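Local coordinates for RimK-related lysine biosynthesis protein (PDB 5K2M) that probably ligates an amino acid to the carrier protein LysW in an ATP- and magnesium-dependent reaction, serving lysine and possibly ornithine and arginine biosynthesis, at residues Lys83-Thr87 / Gly157-Phe161; Lys122-Gly126 / Asn153-Gly157; Tyr117-Ser121 / Leu132-Arg138. The contacts are given in a common frame with arbitrary orientation. Numbering follows the deposited sequence.

Contact 1: residues Lys83-Thr87 / Gly157-Phe161; sequences KLFAT and GIHYF. With ADP (adenosine-5'-diphosphate), chain O.
The segment 83-87 is the first turn of a helix; 157-161 leaves a 3-10 turn at G157 and is extended from I158, with the strand beginning at H159. The helix axis passes the strand axis at 9.9 Å, the two directions 55° apart, with L84 and Y160 nearest at 6.9 Å between CA atoms. K83 starts toward the strand: its CB sits over one face of the Y160 ring, 4.0 Å from the centroid and 15° off the normal, a CH-pi contact. From there its chain (m, m, t, m) turns away so that K83 NZ reaches ADP O3B at 2.7 Å; E241 is a second partner of the ammonium. L84 (t, p) splits its methyls, CD2 lying 3.9 Å from I158 CG2 and CD1 4.1 Å from Y160 CD1, near the ring plane. One turn on, the CA-to-CB bond of T87 points toward the strand, and the t rotamer of Y160 (chi2 88°) sends its ring toward the helix. No hydrogen bond joins the segments, and 236 Å² is buried. The result is a phosphate-binding lysine at a helix start, set against a strand of the small antiparallel sheet, as in the nucleotide site of an ATP-grasp enzyme.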
loop_
_atom_site.group_PDB
_atom_site.type_symbol
_atom_site.label_atom_id
_atom_site.label_comp_id
_atom_site.label_asym_id
_atom_site.label_seq_id
_atom_site.Cartn_x
_atom_site.Cartn_y
_atom_site.Cartn_z
ATOM N N LYS A 83 35.102 -28.545 7.442
ATOM C CA LYS A 83 36.365 -29.158 7.036
ATOM C C LYS A 83 36.979 -28.413 5.861
ATOM O O LYS A 83 38.175 -28.170 5.843
ATOM C CB LYS A 83 36.187 -30.638 6.673
ATOM C CG LYS A 83 35.795 -31.554 7.824
ATOM C CD LYS A 83 36.878 -31.597 8.882
ATOM C CE LYS A 83 36.743 -32.816 9.789
ATOM N NZ LYS A 83 35.493 -32.797 10.602
ATOM N N LEU A 84 36.151 -28.016 4.900
ATOM C CA LEU A 84 36.648 -27.457 3.650
ATOM C C LEU A 84 37.084 -26.016 3.817
ATOM O O LEU A 84 38.169 -25.660 3.397
ATOM C CB LEU A 84 35.594 -27.592 2.544
ATOM C CG LEU A 84 35.961 -27.187 1.120
ATOM C CD1 LEU A 84 37.375 -27.605 0.748
ATOM C CD2 LEU A 84 34.994 -27.806 0.130
ATOM N N PHE A 85 36.245 -25.186 4.425
ATOM C CA PHE A 85 36.630 -23.791 4.706
ATOM C C PHE A 85 37.875 -23.761 5.603
ATOM O O PHE A 85 38.783 -22.945 5.390
ATOM C CB PHE A 85 35.493 -22.999 5.368
ATOM C CG PHE A 85 34.491 -22.413 4.407
ATOM C CD1 PHE A 85 33.587 -23.226 3.724
ATOM C CD2 PHE A 85 34.417 -21.029 4.220
ATOM C CE1 PHE A 85 32.640 -22.681 2.860
ATOM C CE2 PHE A 85 33.486 -20.475 3.346
ATOM C CZ PHE A 85 32.593 -21.305 2.668
ATOM N N ALA A 86 37.948 -24.668 6.574
ATOM C CA ALA A 86 39.122 -24.716 7.453
ATOM C C ALA A 86 40.412 -25.110 6.734
ATOM O O ALA A 86 41.444 -24.456 6.956
ATOM C CB ALA A 86 38.891 -25.601 8.662
ATOM N N THR A 87 40.387 -26.122 5.855
ATOM C CA THR A 87 41.647 -26.480 5.203
ATOM C C THR A 87 42.063 -25.376 4.253
ATOM O O THR A 87 43.246 -25.118 4.119
ATOM C CB THR A 87 41.741 -27.877 4.519
ATOM O OG1 THR A 87 41.597 -27.766 3.098
ATOM C CG2 THR A 87 40.816 -28.853 5.067
ATOM N N GLY A 157 26.343 -33.270 -0.225
ATOM C CA GLY A 157 26.698 -33.144 -1.632
ATOM C C GLY A 157 27.975 -32.342 -1.878
ATOM O O GLY A 157 28.364 -32.129 -3.026
ATOM N N ILE A 158 28.616 -31.874 -0.809
ATOM C CA ILE A 158 29.952 -31.299 -0.903
ATOM C C ILE A 158 30.919 -32.425 -0.537
ATOM O O ILE A 158 30.943 -32.901 0.609
ATOM C CB ILE A 158 30.128 -30.105 0.053
ATOM C CG1 ILE A 158 28.951 -29.133 -0.075
ATOM C CG2 ILE A 158 31.450 -29.401 -0.211
ATOM C CD1 ILE A 158 28.683 -28.620 -1.474
ATOM N N HIS A 159 31.707 -32.856 -1.514
ATOM C CA HIS A 159 32.530 -34.053 -1.370
ATOM C C HIS A 159 33.970 -33.714 -1.059
ATOM O O HIS A 159 34.697 -33.225 -1.927
ATOM C CB HIS A 159 32.449 -34.888 -2.634
ATOM C CG HIS A 159 31.068 -35.352 -2.940
ATOM N ND1 HIS A 159 30.479 -36.406 -2.279
ATOM C CD2 HIS A 159 30.143 -34.881 -3.803
ATOM C CE1 HIS A 159 29.252 -36.575 -2.736
ATOM N NE2 HIS A 159 29.029 -35.670 -3.670
ATOM N N TYR A 160 34.370 -33.997 0.182
ATOM C CA TYR A 160 35.682 -33.657 0.712
ATOM C C TYR A 160 36.419 -34.929 1.065
ATOM O O TYR A 160 35.876 -35.813 1.761
ATOM C CB TYR A 160 35.515 -32.782 1.960
ATOM C CG TYR A 160 36.792 -32.459 2.699
ATOM C CD1 TYR A 160 37.562 -31.365 2.356
ATOM C CD2 TYR A 160 37.223 -33.260 3.752
ATOM C CE1 TYR A 160 38.728 -31.063 3.046
ATOM C CE2 TYR A 160 38.385 -32.978 4.444
ATOM C CZ TYR A 160 39.126 -31.872 4.102
ATOM O OH TYR A 160 40.275 -31.600 4.805
ATOM N N PHE A 161 37.661 -35.016 0.591
ATOM C CA PHE A 161 38.467 -36.229 0.706
ATOM C C PHE A 161 39.902 -35.883 1.097
ATOM O O PHE A 161 40.395 -34.834 0.748
ATOM C CB PHE A 161 38.552 -36.945 -0.645
ATOM C CG PHE A 161 37.249 -37.454 -1.169
ATOM C CD1 PHE A 161 36.775 -38.701 -0.796
ATOM C CD2 PHE A 161 36.517 -36.716 -2.084
ATOM C CE1 PHE A 161 35.589 -39.198 -1.314
ATOM C CE2 PHE A 161 35.324 -37.206 -2.595
ATOM C CZ PHE A 161 34.862 -38.448 -2.210
HETATM P PB ADP O . 35.992 -35.282 13.163
HETATM O O1B ADP O . 36.862 -35.623 14.341
HETATM O O2B ADP O . 34.810 -36.203 12.978
HETATM O O3B ADP O . 35.577 -33.835 13.060
HETATM P PA ADP O . 38.469 -35.842 11.772
HETATM O O1A ADP O . 39.188 -35.253 12.968
HETATM O O2A ADP O . 38.954 -35.387 10.434
HETATM O O3A ADP O . 36.883 -35.601 11.849
HETATM O "O5'" ADP O . 38.573 -37.441 11.820
HETATM C "C5'" ADP O . 38.374 -38.160 13.016
HETATM C "C4'" ADP O . 39.545 -39.098 13.255
HETATM O "O4'" ADP O . 39.648 -40.020 12.164
HETATM C "C3'" ADP O . 40.900 -38.419 13.373
HETATM O "O3'" ADP O . 41.190 -38.035 14.727
HETATM C "C2'" ADP O . 41.828 -39.508 12.870
HETATM O "O2'" ADP O . 42.138 -40.459 13.886
HETATM C "C1'" ADP O . 41.013 -40.231 11.824
HETATM N N9 ADP O . 41.275 -39.664 10.494
HETATM C C8 ADP O . 40.596 -38.659 9.902
HETATM N N7 ADP O . 41.101 -38.365 8.691
HETATM C C5 ADP O . 42.142 -39.197 8.505
HETATM C C6 ADP O . 43.107 -39.442 7.435
HETATM N N6 ADP O . 43.070 -38.711 6.300
HETATM N N1 ADP O . 44.022 -40.411 7.635
HETATM C C2 ADP O . 44.072 -41.141 8.757
HETATM N N3 ADP O . 43.227 -40.981 9.776
HETATM C C4 ADP O . 42.258 -40.045 9.700
#

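Contact 2: residues Lys122-Gly126 / Asn153-Gly157; sequences KPVFG and NPLYG. With ADP (adenosine-5'-diphosphate), chain O.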
loop_
_atom_site.group_PDB
_atom_site.type_symbol
_atom_site.label_atom_id
_atom_site.label_comp_id
_atom_site.label_asym_id
_atom_site.label_seq_id
_atom_site.Cartn_x
_atom_site.Cartn_y
_atom_site.Cartn_z
ATOM N N LYS A 122 34.910 -37.785 4.268
ATOM C CA LYS A 122 34.318 -37.269 5.493
ATOM C C LYS A 122 33.419 -36.091 5.185
ATOM O O LYS A 122 33.682 -35.356 4.231
ATOM C CB LYS A 122 35.406 -36.873 6.495
ATOM C CG LYS A 122 36.294 -35.752 6.028
ATOM C CD LYS A 122 37.325 -35.380 7.074
ATOM C CE LYS A 122 38.513 -36.317 7.109
ATOM N NZ LYS A 122 39.654 -35.737 7.888
ATOM N N PRO A 123 32.337 -35.929 5.968
ATOM C CA PRO A 123 31.416 -34.830 5.752
ATOM C C PRO A 123 32.021 -33.532 6.266
ATOM O O PRO A 123 32.849 -33.526 7.191
ATOM C CB PRO A 123 30.186 -35.227 6.571
ATOM C CG PRO A 123 30.745 -36.037 7.692
ATOM C CD PRO A 123 31.979 -36.716 7.163
ATOM N N VAL A 124 31.593 -32.447 5.658
ATOM C CA VAL A 124 32.219 -31.162 5.869
ATOM C C VAL A 124 31.894 -30.562 7.258
ATOM O O VAL A 124 32.687 -29.814 7.826
ATOM C CB VAL A 124 31.849 -30.254 4.669
ATOM C CG1 VAL A 124 30.470 -29.612 4.838
ATOM C CG2 VAL A 124 32.927 -29.239 4.428
ATOM N N PHE A 125 30.762 -30.949 7.843
ATOM C CA PHE A 125 30.288 -30.316 9.074
ATOM C C PHE A 125 30.306 -31.239 10.286
ATOM O O PHE A 125 29.873 -30.843 11.372
ATOM C CB PHE A 125 28.870 -29.777 8.872
ATOM C CG PHE A 125 27.861 -30.840 8.612
ATOM C CD1 PHE A 125 27.616 -31.276 7.316
ATOM C CD2 PHE A 125 27.173 -31.427 9.655
ATOM C CE1 PHE A 125 26.703 -32.272 7.070
ATOM C CE2 PHE A 125 26.241 -32.417 9.416
ATOM C CZ PHE A 125 26.003 -32.842 8.124
ATOM N N GLY A 126 30.803 -32.452 10.120
ATOM C CA GLY A 126 30.752 -33.438 11.187
ATOM C C GLY A 126 31.751 -33.246 12.319
ATOM O O GLY A 126 32.598 -32.360 12.274
ATOM N N ASN A 153 20.436 -34.134 3.636
ATOM C CA ASN A 153 21.171 -32.897 3.871
ATOM C C ASN A 153 22.015 -32.528 2.626
ATOM O O ASN A 153 22.931 -33.263 2.257
ATOM C CB ASN A 153 22.023 -33.025 5.155
ATOM C CG ASN A 153 22.509 -31.678 5.696
ATOM O OD1 ASN A 153 22.633 -31.472 6.904
ATOM N ND2 ASN A 153 22.818 -30.783 4.813
ATOM N N PRO A 154 21.713 -31.376 1.990
ATOM C CA PRO A 154 22.468 -30.913 0.811
ATOM C C PRO A 154 23.985 -30.803 1.036
ATOM O O PRO A 154 24.768 -30.996 0.113
ATOM C CB PRO A 154 21.880 -29.529 0.511
ATOM C CG PRO A 154 20.629 -29.413 1.313
ATOM C CD PRO A 154 20.693 -30.402 2.431
ATOM N N LEU A 155 24.381 -30.450 2.249
ATOM C CA LEU A 155 25.785 -30.501 2.679
ATOM C C LEU A 155 26.530 -31.819 2.421
ATOM O O LEU A 155 27.750 -31.801 2.267
ATOM C CB LEU A 155 25.914 -30.111 4.160
ATOM C CG LEU A 155 26.402 -28.701 4.541
ATOM C CD1 LEU A 155 26.300 -27.647 3.441
ATOM C CD2 LEU A 155 25.676 -28.254 5.797
ATOM N N TYR A 156 25.823 -32.944 2.369
ATOM C CA TYR A 156 26.470 -34.201 2.022
ATOM C C TYR A 156 26.789 -34.265 0.542
ATOM O O TYR A 156 27.393 -35.224 0.105
ATOM C CB TYR A 156 25.602 -35.407 2.386
ATOM C CG TYR A 156 25.438 -35.606 3.859
ATOM C CD1 TYR A 156 26.541 -35.658 4.691
ATOM C CD2 TYR A 156 24.179 -35.763 4.428
ATOM C CE1 TYR A 156 26.403 -35.840 6.056
ATOM C CE2 TYR A 156 24.032 -35.955 5.793
ATOM C CZ TYR A 156 25.149 -35.994 6.602
ATOM O OH TYR A 156 25.040 -36.164 7.965
ATOM N N GLY A 157 26.343 -33.270 -0.225
ATOM C CA GLY A 157 26.698 -33.144 -1.632
ATOM C C GLY A 157 27.975 -32.342 -1.878
ATOM O O GLY A 157 28.364 -32.129 -3.026
HETATM P PB ADP O . 35.992 -35.282 13.163
HETATM O O1B ADP O . 36.862 -35.623 14.341
HETATM O O2B ADP O . 34.810 -36.203 12.978
HETATM O O3B ADP O . 35.577 -33.835 13.060
HETATM P PA ADP O . 38.469 -35.842 11.772
HETATM O O1A ADP O . 39.188 -35.253 12.968
HETATM O O2A ADP O . 38.954 -35.387 10.434
HETATM O O3A ADP O . 36.883 -35.601 11.849
HETATM O "O5'" ADP O . 38.573 -37.441 11.820
HETATM C "C5'" ADP O . 38.374 -38.160 13.016
HETATM C "C4'" ADP O . 39.545 -39.098 13.255
HETATM O "O4'" ADP O . 39.648 -40.020 12.164
HETATM C "C3'" ADP O . 40.900 -38.419 13.373
HETATM O "O3'" ADP O . 41.190 -38.035 14.727
HETATM C "C2'" ADP O . 41.828 -39.508 12.870
HETATM O "O2'" ADP O . 42.138 -40.459 13.886
HETATM C "C1'" ADP O . 41.013 -40.231 11.824
HETATM N N9 ADP O . 41.275 -39.664 10.494
HETATM C C8 ADP O . 40.596 -38.659 9.902
HETATM N N7 ADP O . 41.101 -38.365 8.691
HETATM C C5 ADP O . 42.142 -39.197 8.505
HETATM C C6 ADP O . 43.107 -39.442 7.435
HETATM N N6 ADP O . 43.070 -38.711 6.300
HETATM N N1 ADP O . 44.022 -40.411 7.635
HETATM C C2 ADP O . 44.072 -41.141 8.757
HETATM N N3 ADP O . 43.227 -40.981 9.776
HETATM C C4 ADP O . 42.258 -40.045 9.700
HETATM O O HOH W 1 29.993 -32.857 3.183
#
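F125 lays its ring (chi1 p) against the short 3-10 turn 154-157, meeting L155 CB and the Y156 ring. Its CE1 comes to 3.7 Å from L155 CB and its CZ to 3.6 Å from Y156 CZ; the two rings meet obliquely, centroids 5.3 Å apart and planes at 44°. Beside it, P123 CB abuts the rim of the tyrosine ring, 3.9 Å from Y156 CE1, while V124 CG1 rests 4.2 Å from L155 CG. The turn that presents these side chains is held by Y156 N to N153 O at 2.9 Å and G157 N to P154 O at 2.8 Å. Between the two backbones there is no direct hydrogen bond. A single water bridges them instead, accepting from V124 N at 3.0 Å and donating to L155 O at 2.6 Å. The Y156 hydroxyl bonds to E49 of the chain of Probable lysine biosynthesis protein, against which F125 also packs, so this patch is part of the interface with that partner. At the start of 122-126, K122 turns from the contact: its NZ donates to ADP N7 at 3.1 Å and to ADP O2A at 2.7 Å, touching both base and alpha-phosphate, and also bonds Q162. Apolar, partly aromatic packing and one bridging water therefore join 122-126 to 153-157, while the K122 ammonium and the Y156 hydroxyl serve partners beyond the two segments.

Contact 3: residues Tyr117-Ser121 / Leu132-Arg138; sequences YPLVS and LAKVNDR. With ADP (adenosine-5'-diphosphate), chain O.
Strands 119-121 and 133-135 run antiparallel, 4.7 Å apart at closest approach and with 146° between their directions, so the ladder is clearly twisted. L119 pairs with V135 and S121 with A133 as hydrogen-bonded pairs; V120 and K134 form the non-hydrogen-bonded pair between them, with CA atoms 4.8 Å apart. Four bonds close the ladder: L119 N to V135 O (2.9 Å), V135 N to L119 O (2.8 Å), S121 N to A133 O (2.9 Å) and A133 N to S121 O (2.9 Å). V120 CA adds a CA-H...O contact to A133 O at 3.3 Å. A cis peptide precedes P118, and beyond the ladder D137 takes the N-cap of the next helix. L119, S121, A133 and V135 share one face, where L119 CD1 meets V135 CB at 3.7 Å. V120 and K134 point to the other. There V120 CG1 touches L132 CD1 at 3.8 Å, and both residues border the nucleotide: V120 CG2 is 3.6 Å from ADP N6, L132 CD1 3.6 Å from ADP C8. At the far end Y117 (chi1 m) lays its ring over D137, whose CA is 3.8 Å from the centroid, a CH-pi contact, while K134 NZ bonds to N136 OD1 at 3.0 Å. N136 ND2 and D137 OD2 exchange hydrogen bonds with D137 and N136 of a third subunit. This is a beta hairpin at the adenine side of the ATP-grasp site. Strand 133-135 is outermost in its four-stranded sheet, strand 159-163 adjoins 119-122, and helix 138-150 packs on the S121 and V135 face.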
loop_
_atom_site.group_PDB
_atom_site.type_symbol
_atom_site.label_atom_id
_atom_site.label_comp_id
_atom_site.label_asym_id
_atom_site.label_seq_id
_atom_site.Cartn_x
_atom_site.Cartn_y
_atom_site.Cartn_z
ATOM N N TYR A 117 44.536 -44.477 -3.857
ATOM C CA TYR A 117 43.807 -45.218 -2.847
ATOM C C TYR A 117 44.836 -45.738 -1.887
ATOM O O TYR A 117 45.936 -46.029 -2.295
ATOM C CB TYR A 117 43.082 -46.417 -3.455
ATOM C CG TYR A 117 41.907 -46.098 -4.357
ATOM C CD1 TYR A 117 40.678 -45.691 -3.828
ATOM C CD2 TYR A 117 42.011 -46.250 -5.746
ATOM C CE1 TYR A 117 39.590 -45.423 -4.659
ATOM C CE2 TYR A 117 40.940 -45.982 -6.578
ATOM C CZ TYR A 117 39.730 -45.579 -6.041
ATOM O OH TYR A 117 38.682 -45.325 -6.894
ATOM N N PRO A 118 44.483 -45.893 -0.611
ATOM C CA PRO A 118 43.161 -45.630 -0.071
ATOM C C PRO A 118 42.997 -44.163 0.261
ATOM O O PRO A 118 43.975 -43.466 0.494
ATOM C CB PRO A 118 43.132 -46.482 1.195
ATOM C CG PRO A 118 44.548 -46.563 1.625
ATOM C CD PRO A 118 45.420 -46.353 0.426
ATOM N N LEU A 119 41.763 -43.700 0.282
ATOM C CA LEU A 119 41.497 -42.323 0.633
ATOM C C LEU A 119 40.440 -42.273 1.724
ATOM O O LEU A 119 39.800 -43.279 2.039
ATOM C CB LEU A 119 41.110 -41.500 -0.603
ATOM C CG LEU A 119 39.987 -42.009 -1.503
ATOM C CD1 LEU A 119 38.640 -41.633 -0.912
ATOM C CD2 LEU A 119 40.107 -41.412 -2.890
ATOM N N VAL A 120 40.292 -41.090 2.308
ATOM C CA VAL A 120 39.364 -40.866 3.386
ATOM C C VAL A 120 38.283 -39.896 2.937
ATOM O O VAL A 120 38.570 -38.813 2.423
ATOM C CB VAL A 120 40.091 -40.337 4.635
ATOM C CG1 VAL A 120 39.096 -39.901 5.692
ATOM C CG2 VAL A 120 41.030 -41.416 5.181
ATOM N N SER A 121 37.042 -40.327 3.130
ATOM C CA SER A 121 35.864 -39.534 2.862
ATOM C C SER A 121 35.311 -39.043 4.202
ATOM O O SER A 121 35.236 -39.811 5.163
ATOM C CB SER A 121 34.809 -40.407 2.179
ATOM O OG SER A 121 33.593 -39.707 2.049
ATOM N N LEU A 132 32.966 -40.876 8.868
ATOM C CA LEU A 132 34.299 -41.083 8.307
ATOM C C LEU A 132 34.301 -42.418 7.572
ATOM O O LEU A 132 33.780 -43.401 8.087
ATOM C CB LEU A 132 35.356 -41.105 9.415
ATOM C CG LEU A 132 36.011 -39.788 9.861
ATOM C CD1 LEU A 132 37.191 -39.441 8.974
ATOM C CD2 LEU A 132 35.024 -38.625 9.886
ATOM N N ALA A 133 34.854 -42.445 6.362
ATOM C CA ALA A 133 34.996 -43.685 5.605
ATOM C C ALA A 133 36.392 -43.814 5.015
ATOM O O ALA A 133 36.907 -42.875 4.408
ATOM C CB ALA A 133 33.966 -43.756 4.497
ATOM N N LYS A 134 36.985 -44.995 5.190
ATOM C CA LYS A 134 38.216 -45.373 4.510
ATOM C C LYS A 134 37.848 -46.145 3.247
ATOM O O LYS A 134 37.243 -47.221 3.311
ATOM C CB LYS A 134 39.075 -46.233 5.429
ATOM C CG LYS A 134 40.438 -46.604 4.881
ATOM C CD LYS A 134 41.238 -47.333 5.941
ATOM C CE LYS A 134 42.680 -47.569 5.523
ATOM N NZ LYS A 134 42.782 -48.669 4.545
ATOM N N VAL A 135 38.233 -45.583 2.105
ATOM C CA VAL A 135 37.860 -46.087 0.796
ATOM C C VAL A 135 39.088 -46.629 0.084
ATOM O O VAL A 135 39.979 -45.868 -0.283
ATOM C CB VAL A 135 37.256 -44.946 -0.027
ATOM C CG1 VAL A 135 36.881 -45.408 -1.431
ATOM C CG2 VAL A 135 36.052 -44.384 0.697
ATOM N N ASN A 136 39.107 -47.943 -0.137
ATOM C CA ASN A 136 40.272 -48.640 -0.668
ATOM C C ASN A 136 40.222 -48.889 -2.167
ATOM O O ASN A 136 41.251 -49.192 -2.779
ATOM C CB ASN A 136 40.453 -49.975 0.049
ATOM C CG ASN A 136 40.659 -49.815 1.536
ATOM O OD1 ASN A 136 41.234 -48.831 1.995
ATOM N ND2 ASN A 136 40.180 -50.778 2.300
ATOM N N ASP A 137 39.035 -48.773 -2.764
ATOM C CA ASP A 137 38.894 -48.991 -4.190
ATOM C C ASP A 137 37.668 -48.311 -4.769
ATOM O O ASP A 137 36.906 -47.669 -4.053
ATOM C CB ASP A 137 38.897 -50.501 -4.510
ATOM C CG ASP A 137 37.782 -51.262 -3.810
ATOM O OD1 ASP A 137 36.675 -50.706 -3.631
ATOM O OD2 ASP A 137 38.018 -52.441 -3.459
ATOM N N ARG A 138 37.513 -48.454 -6.083
ATOM C CA ARG A 138 36.448 -47.825 -6.841
ATOM C C ARG A 138 35.063 -48.255 -6.335
ATOM O O ARG A 138 34.168 -47.424 -6.198
ATOM C CB ARG A 138 36.648 -48.154 -8.327
ATOM C CG ARG A 138 35.532 -47.729 -9.268
ATOM C CD ARG A 138 35.325 -46.225 -9.315
ATOM N NE ARG A 138 34.276 -45.911 -10.283
ATOM C CZ ARG A 138 34.419 -45.200 -11.396
ATOM N NH1 ARG A 138 35.570 -44.640 -11.725
ATOM N NH2 ARG A 138 33.375 -45.028 -12.182
HETATM P PB ADP O . 35.992 -35.282 13.163
HETATM O O1B ADP O . 36.862 -35.623 14.341
HETATM O O2B ADP O . 34.810 -36.203 12.978
HETATM O O3B ADP O . 35.577 -33.835 13.060
HETATM P PA ADP O . 38.469 -35.842 11.772
HETATM O O1A ADP O . 39.188 -35.253 12.968
HETATM O O2A ADP O . 38.954 -35.387 10.434
HETATM O O3A ADP O . 36.883 -35.601 11.849
HETATM O "O5'" ADP O . 38.573 -37.441 11.820
HETATM C "C5'" ADP O . 38.374 -38.160 13.016
HETATM C "C4'" ADP O . 39.545 -39.098 13.255
HETATM O "O4'" ADP O . 39.648 -40.020 12.164
HETATM C "C3'" ADP O . 40.900 -38.419 13.373
HETATM O "O3'" ADP O . 41.190 -38.035 14.727
HETATM C "C2'" ADP O . 41.828 -39.508 12.870
HETATM O "O2'" ADP O . 42.138 -40.459 13.886
HETATM C "C1'" ADP O . 41.013 -40.231 11.824
HETATM N N9 ADP O . 41.275 -39.664 10.494
HETATM C C8 ADP O . 40.596 -38.659 9.902
HETATM N N7 ADP O . 41.101 -38.365 8.691
HETATM C C5 ADP O . 42.142 -39.197 8.505
HETATM C C6 ADP O . 43.107 -39.442 7.435
HETATM N N6 ADP O . 43.070 -38.711 6.300
HETATM N N1 ADP O . 44.022 -40.411 7.635
HETATM C C2 ADP O . 44.072 -41.141 8.757
HETATM N N3 ADP O . 43.227 -40.981 9.776
HETATM C C4 ADP O . 42.258 -40.045 9.700
#

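All three contacts lie within the ATP-grasp region and on the same ADP. Contacts 1 and 2 have centres 8 Å apart, share G157 and are tied by K83 N to V124 O at 2.8 Å, probably a hydrogen bond. Contact 3 lies about 15 Å from the centre of contact 1 and 16 Å from that of contact 2. Strands 159-163 and 119-122 are sheet neighbours, with F161 of contact 1 packing on L119 and S121 of contact 3. Along the chain, contact 3 nests inside the loop closed by contact 1 and interleaves with contact 2. Together they set phosphate-binding K83, bridging K122 and the adenine-side hairpin around one nucleotide.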